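Local coordinates for penicillin-binding protein 2B (Streptococcus pneumoniae, PDB 2WAD), which binds penicillin and is thought to cross-link peptides of adjacent glycan strands as a peptidoglycan transpeptidase of the elongasome, at residues Tyr176-Ser179 with Gln180-Val184; Ser266-Glu269 with Lys270-Glu274. All coordinates share one frame; numbering follows the deposited sequence.

How the contacts relate
Two helical contacts, both in the dimerisation domain of the protein, illustrate how i to i+4 pairing adapts to its surroundings. Contact 1 lies in the C-terminal part of helix 169-182, its centre about 37 Å from that of the chain, whereas contact 2, on the short helices 267-271 and 273-276, lies about 9 Å from it. They share no element; their centres are about 30 Å apart and their nearest atoms about 19 Å. Each is partly buried, with three buried residues among the eight that touch. In contact 1 those three are apolar; in contact 2 two of the three are glutamates, paired with arginines from elsewhere in the chain, and only L268 is apolar.

Contact 1: Tyr176-Ser179 with Gln180-Val184; sequences YLFS and QLNAV
Y176 and Q180, one helical turn apart, meet with the glutamine folded across the tyrosine: CG of Q180 lies over one face of the ring, and the amide plane is turned only 24° from it. The bend of Q180 at chi2 (-76°) brings its NE2 to 4.0 Å from CZ of Y176, a van der Waals approach. The polar ends look elsewhere, Y176 OH to K241 NZ and Q180 OE1 to the backbone N of A193.

F178 and N182 run side by side in the same direction, ring and amide planes 35° apart. CB of N182 lies 4.0 Å from CE2 of F178, oblique to the ring, neither over its face nor at its edge. In the main chain, N182 N donates to F178 O at 2.7 Å, a nearly straight bond. In the next step A183 N reaches S179 O at 3.0 Å, but clearly more bent. L177, F178 and N182 pack on helix 90-100, and L177 and L181 both touch I192.

The chemistry implies a division of labour: main-chain bonds hold the turn, side chains within it meet by dispersion, and the polar ends of Y176 and Q180 bond outside it.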
loop_
_atom_site.group_PDB
_atom_site.type_symbol
_atom_site.label_atom_id
_atom_site.label_comp_id
_atom_site.label_asym_id
_atom_site.label_seq_id
_atom_site.Cartn_x
_atom_site.Cartn_y
_atom_site.Cartn_z
ATOM N N TYR A 176 18.859 21.374 -27.085
ATOM C CA TYR A 176 17.781 20.684 -26.383
ATOM C C TYR A 176 16.920 19.801 -27.286
ATOM O O TYR A 176 16.642 18.652 -26.963
ATOM C CB TYR A 176 16.910 21.695 -25.631
ATOM C CG TYR A 176 15.766 21.050 -24.880
ATOM C CD1 TYR A 176 15.999 20.282 -23.745
ATOM C CD2 TYR A 176 14.459 21.199 -25.319
ATOM C CE1 TYR A 176 14.946 19.693 -23.051
ATOM C CE2 TYR A 176 13.407 20.615 -24.655
ATOM C CZ TYR A 176 13.653 19.870 -23.520
ATOM O OH TYR A 176 12.588 19.299 -22.874
ATOM N N LEU A 177 16.478 20.357 -28.408
ATOM C CA LEU A 177 15.675 19.643 -29.397
ATOM C C LEU A 177 16.382 18.426 -29.996
ATOM O O LEU A 177 15.816 17.328 -29.988
ATOM C CB LEU A 177 15.188 20.595 -30.497
ATOM C CG LEU A 177 14.014 21.483 -30.047
ATOM C CD1 LEU A 177 13.702 22.580 -31.053
ATOM C CD2 LEU A 177 12.735 20.728 -29.651
ATOM N N PHE A 178 17.597 18.623 -30.507
ATOM C CA PHE A 178 18.487 17.522 -30.890
ATOM C C PHE A 178 18.503 16.360 -29.879
ATOM O O PHE A 178 18.241 15.209 -30.246
ATOM C CB PHE A 178 19.891 18.080 -31.078
ATOM C CG PHE A 178 20.913 17.051 -31.452
ATOM C CD1 PHE A 178 21.275 16.882 -32.774
ATOM C CD2 PHE A 178 21.536 16.279 -30.485
ATOM C CE1 PHE A 178 22.224 15.948 -33.136
ATOM C CE2 PHE A 178 22.498 15.344 -30.840
ATOM C CZ PHE A 178 22.837 15.176 -32.175
ATOM N N SER A 179 18.773 16.661 -28.605
ATOM C CA SER A 179 18.846 15.622 -27.574
ATOM C C SER A 179 17.575 14.765 -27.590
ATOM O O SER A 179 17.624 13.533 -27.549
ATOM C CB SER A 179 19.104 16.220 -26.181
ATOM O OG SER A 179 20.029 17.297 -26.243
ATOM N N GLN A 180 16.427 15.425 -27.669
ATOM C CA GLN A 180 15.147 14.734 -27.781
ATOM C C GLN A 180 15.106 13.798 -28.995
ATOM O O GLN A 180 14.706 12.646 -28.864
ATOM C CB GLN A 180 14.024 15.766 -27.890
ATOM C CG GLN A 180 13.894 16.693 -26.694
ATOM C CD GLN A 180 13.246 15.999 -25.529
ATOM O OE1 GLN A 180 12.124 15.495 -25.635
ATOM N NE2 GLN A 180 13.956 15.946 -24.408
ATOM N N LEU A 181 15.495 14.286 -30.175
ATOM C CA LEU A 181 15.465 13.455 -31.383
ATOM C C LEU A 181 16.461 12.294 -31.303
ATOM O O LEU A 181 16.115 11.144 -31.596
ATOM C CB LEU A 181 15.697 14.283 -32.654
ATOM C CG LEU A 181 14.817 15.522 -32.861
ATOM C CD1 LEU A 181 15.404 16.392 -33.928
ATOM C CD2 LEU A 181 13.370 15.169 -33.176
ATOM N N ASN A 182 17.691 12.607 -30.907
ATOM C CA ASN A 182 18.743 11.603 -30.740
ATOM C C ASN A 182 18.375 10.462 -29.796
ATOM O O ASN A 182 18.818 9.334 -29.987
ATOM C CB ASN A 182 20.039 12.249 -30.253
ATOM C CG ASN A 182 21.262 11.523 -30.746
ATOM O OD1 ASN A 182 21.297 11.042 -31.880
ATOM N ND2 ASN A 182 22.289 11.459 -29.910
ATOM N N ALA A 183 17.563 10.758 -28.785
ATOM C CA ALA A 183 17.191 9.775 -27.784
ATOM C C ALA A 183 16.275 8.666 -28.306
ATOM O O ALA A 183 16.053 7.671 -27.621
ATOM C CB ALA A 183 16.533 10.483 -26.606
ATOM N N VAL A 184 15.733 8.831 -29.507
ATOM C CA VAL A 184 14.730 7.905 -30.040
ATOM C C VAL A 184 15.417 6.753 -30.767
ATOM O O VAL A 184 16.309 6.990 -31.575
ATOM C CB VAL A 184 13.816 8.654 -31.037
ATOM C CG1 VAL A 184 12.783 7.718 -31.674
ATOM C CG2 VAL A 184 13.151 9.834 -30.338
#

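Contact 2: Ser266-Glu269 with Lys270-Glu274; sequences SYLE and KQYEE
L268 and Y272 lie side by side and point the same way, the methyl CD2 of L268 standing 4.1 Å from CE1 of Y272. Y272 CG sits beside its own backbone N (chi1 -69°), which also brings the ring edge to L268 O: CD1 of Y272 is 3.8 Å from that oxygen, near the ring plane. The same carbonyl accepts the backbone N-H of Y272 at 3.0 Å, so one residue meets both the main chain and the side chain of the other.

The preceding turn supplies the next shell. Q271 N donates to Y267 O at 2.8 Å, almost straight at 172°, whereas K270 N reaches S266 O at 3.3 Å from well above the carbonyl plane. Y272 then leaves helical geometry and stands at the N-cap position of helix 273-276.

Farther out, the buried carboxylate of E269 is held by salt bridges between R60 and R223, the latter on strand 215-225, and E273 also pairs with R60; a shared arginine would be expected to ease the proximity of two acids. L268 packs on I233 and E269 on V234, both of helix 231-234. Y272 OH is hydrogen-bonded to OD2 of D494, and L268 touches L495, joining this helical corner to the transpeptidase region.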
loop_
_atom_site.group_PDB
_atom_site.type_symbol
_atom_site.label_atom_id
_atom_site.label_comp_id
_atom_site.label_asym_id
_atom_site.label_seq_id
_atom_site.Cartn_x
_atom_site.Cartn_y
_atom_site.Cartn_z
ATOM N N SER A 266 4.055 3.529 -7.190
ATOM C CA SER A 266 3.624 3.407 -5.803
ATOM C C SER A 266 2.263 2.701 -5.649
ATOM O O SER A 266 1.426 2.741 -6.549
ATOM C CB SER A 266 3.592 4.792 -5.151
ATOM O OG SER A 266 2.590 5.588 -5.757
ATOM N N TYR A 267 2.065 2.057 -4.502
ATOM C CA TYR A 267 0.780 1.467 -4.119
ATOM C C TYR A 267 0.145 0.548 -5.157
ATOM O O TYR A 267 0.859 -0.214 -5.814
ATOM C CB TYR A 267 -0.146 2.553 -3.552
ATOM C CG TYR A 267 0.568 3.286 -2.441
ATOM C CD1 TYR A 267 0.970 4.612 -2.593
ATOM C CD2 TYR A 267 0.906 2.617 -1.255
ATOM C CE1 TYR A 267 1.669 5.275 -1.583
ATOM C CE2 TYR A 267 1.601 3.261 -0.250
ATOM C CZ TYR A 267 1.974 4.591 -0.426
ATOM O OH TYR A 267 2.675 5.245 0.558
ATOM N N LEU A 268 -1.169 0.634 -5.343
ATOM C CA LEU A 268 -1.846 -0.213 -6.331
ATOM C C LEU A 268 -1.260 -0.149 -7.755
ATOM O O LEU A 268 -1.165 -1.180 -8.434
ATOM C CB LEU A 268 -3.359 0.048 -6.359
ATOM C CG LEU A 268 -4.229 -0.269 -5.142
ATOM C CD1 LEU A 268 -5.703 0.028 -5.456
ATOM C CD2 LEU A 268 -4.043 -1.730 -4.706
ATOM N N GLU A 269 -0.884 1.036 -8.230
ATOM C CA GLU A 269 -0.423 1.153 -9.621
ATOM C C GLU A 269 0.835 0.319 -9.746
ATOM O O GLU A 269 1.066 -0.295 -10.778
ATOM C CB GLU A 269 -0.093 2.591 -10.045
ATOM C CG GLU A 269 -1.270 3.545 -10.162
ATOM C CD GLU A 269 -1.921 3.530 -11.525
ATOM O OE1 GLU A 269 -1.748 2.543 -12.283
ATOM O OE2 GLU A 269 -2.614 4.521 -11.838
ATOM N N LYS A 270 1.644 0.300 -8.695
ATOM C CA LYS A 270 2.860 -0.494 -8.701
ATOM C C LYS A 270 2.562 -1.973 -8.486
ATOM O O LYS A 270 3.065 -2.825 -9.206
ATOM C CB LYS A 270 3.855 0.021 -7.654
ATOM C CG LYS A 270 5.190 -0.735 -7.627
ATOM C CD LYS A 270 6.208 -0.033 -6.738
ATOM C CE LYS A 270 7.311 -0.985 -6.340
ATOM N NZ LYS A 270 8.518 -0.221 -5.960
ATOM N N GLN A 271 1.762 -2.282 -7.472
ATOM C CA GLN A 271 1.460 -3.675 -7.159
ATOM C C GLN A 271 0.911 -4.458 -8.357
ATOM O O GLN A 271 1.272 -5.618 -8.562
ATOM C CB GLN A 271 0.497 -3.740 -5.973
ATOM C CG GLN A 271 0.270 -5.118 -5.470
ATOM C CD GLN A 271 1.460 -5.651 -4.696
ATOM O OE1 GLN A 271 1.452 -6.802 -4.247
ATOM N NE2 GLN A 271 2.483 -4.817 -4.535
ATOM N N TYR A 272 0.039 -3.825 -9.137
ATOM C CA TYR A 272 -0.646 -4.494 -10.237
ATOM C C TYR A 272 -0.162 -4.025 -11.603
ATOM O O TYR A 272 -0.868 -4.149 -12.606
ATOM C CB TYR A 272 -2.165 -4.353 -10.102
ATOM C CG TYR A 272 -2.687 -5.153 -8.931
ATOM C CD1 TYR A 272 -2.776 -4.591 -7.669
ATOM C CD2 TYR A 272 -3.009 -6.493 -9.073
ATOM C CE1 TYR A 272 -3.215 -5.327 -6.573
ATOM C CE2 TYR A 272 -3.449 -7.233 -7.998
ATOM C CZ TYR A 272 -3.555 -6.657 -6.755
ATOM O OH TYR A 272 -3.987 -7.415 -5.689
ATOM N N GLU A 273 1.068 -3.522 -11.624
ATOM C CA GLU A 273 1.741 -3.071 -12.836
ATOM C C GLU A 273 1.698 -4.092 -13.976
ATOM O O GLU A 273 1.442 -3.739 -15.116
ATOM C CB GLU A 273 3.193 -2.678 -12.509
ATOM C CG GLU A 273 4.139 -2.593 -13.706
ATOM C CD GLU A 273 3.711 -1.581 -14.753
ATOM O OE1 GLU A 273 3.242 -0.467 -14.405
ATOM O OE2 GLU A 273 3.882 -1.907 -15.946
ATOM N N GLU A 274 1.967 -5.356 -13.685
ATOM C CA GLU A 274 1.938 -6.376 -14.729
ATOM C C GLU A 274 0.537 -6.464 -15.339
ATOM O O GLU A 274 0.380 -6.754 -16.515
ATOM C CB GLU A 274 2.345 -7.727 -14.125
ATOM C CG GLU A 274 2.909 -8.730 -15.124
ATOM C CD GLU A 274 2.718 -10.185 -14.711
ATOM O OE1 GLU A 274 2.852 -10.533 -13.514
ATOM O OE2 GLU A 274 2.437 -10.995 -15.618
#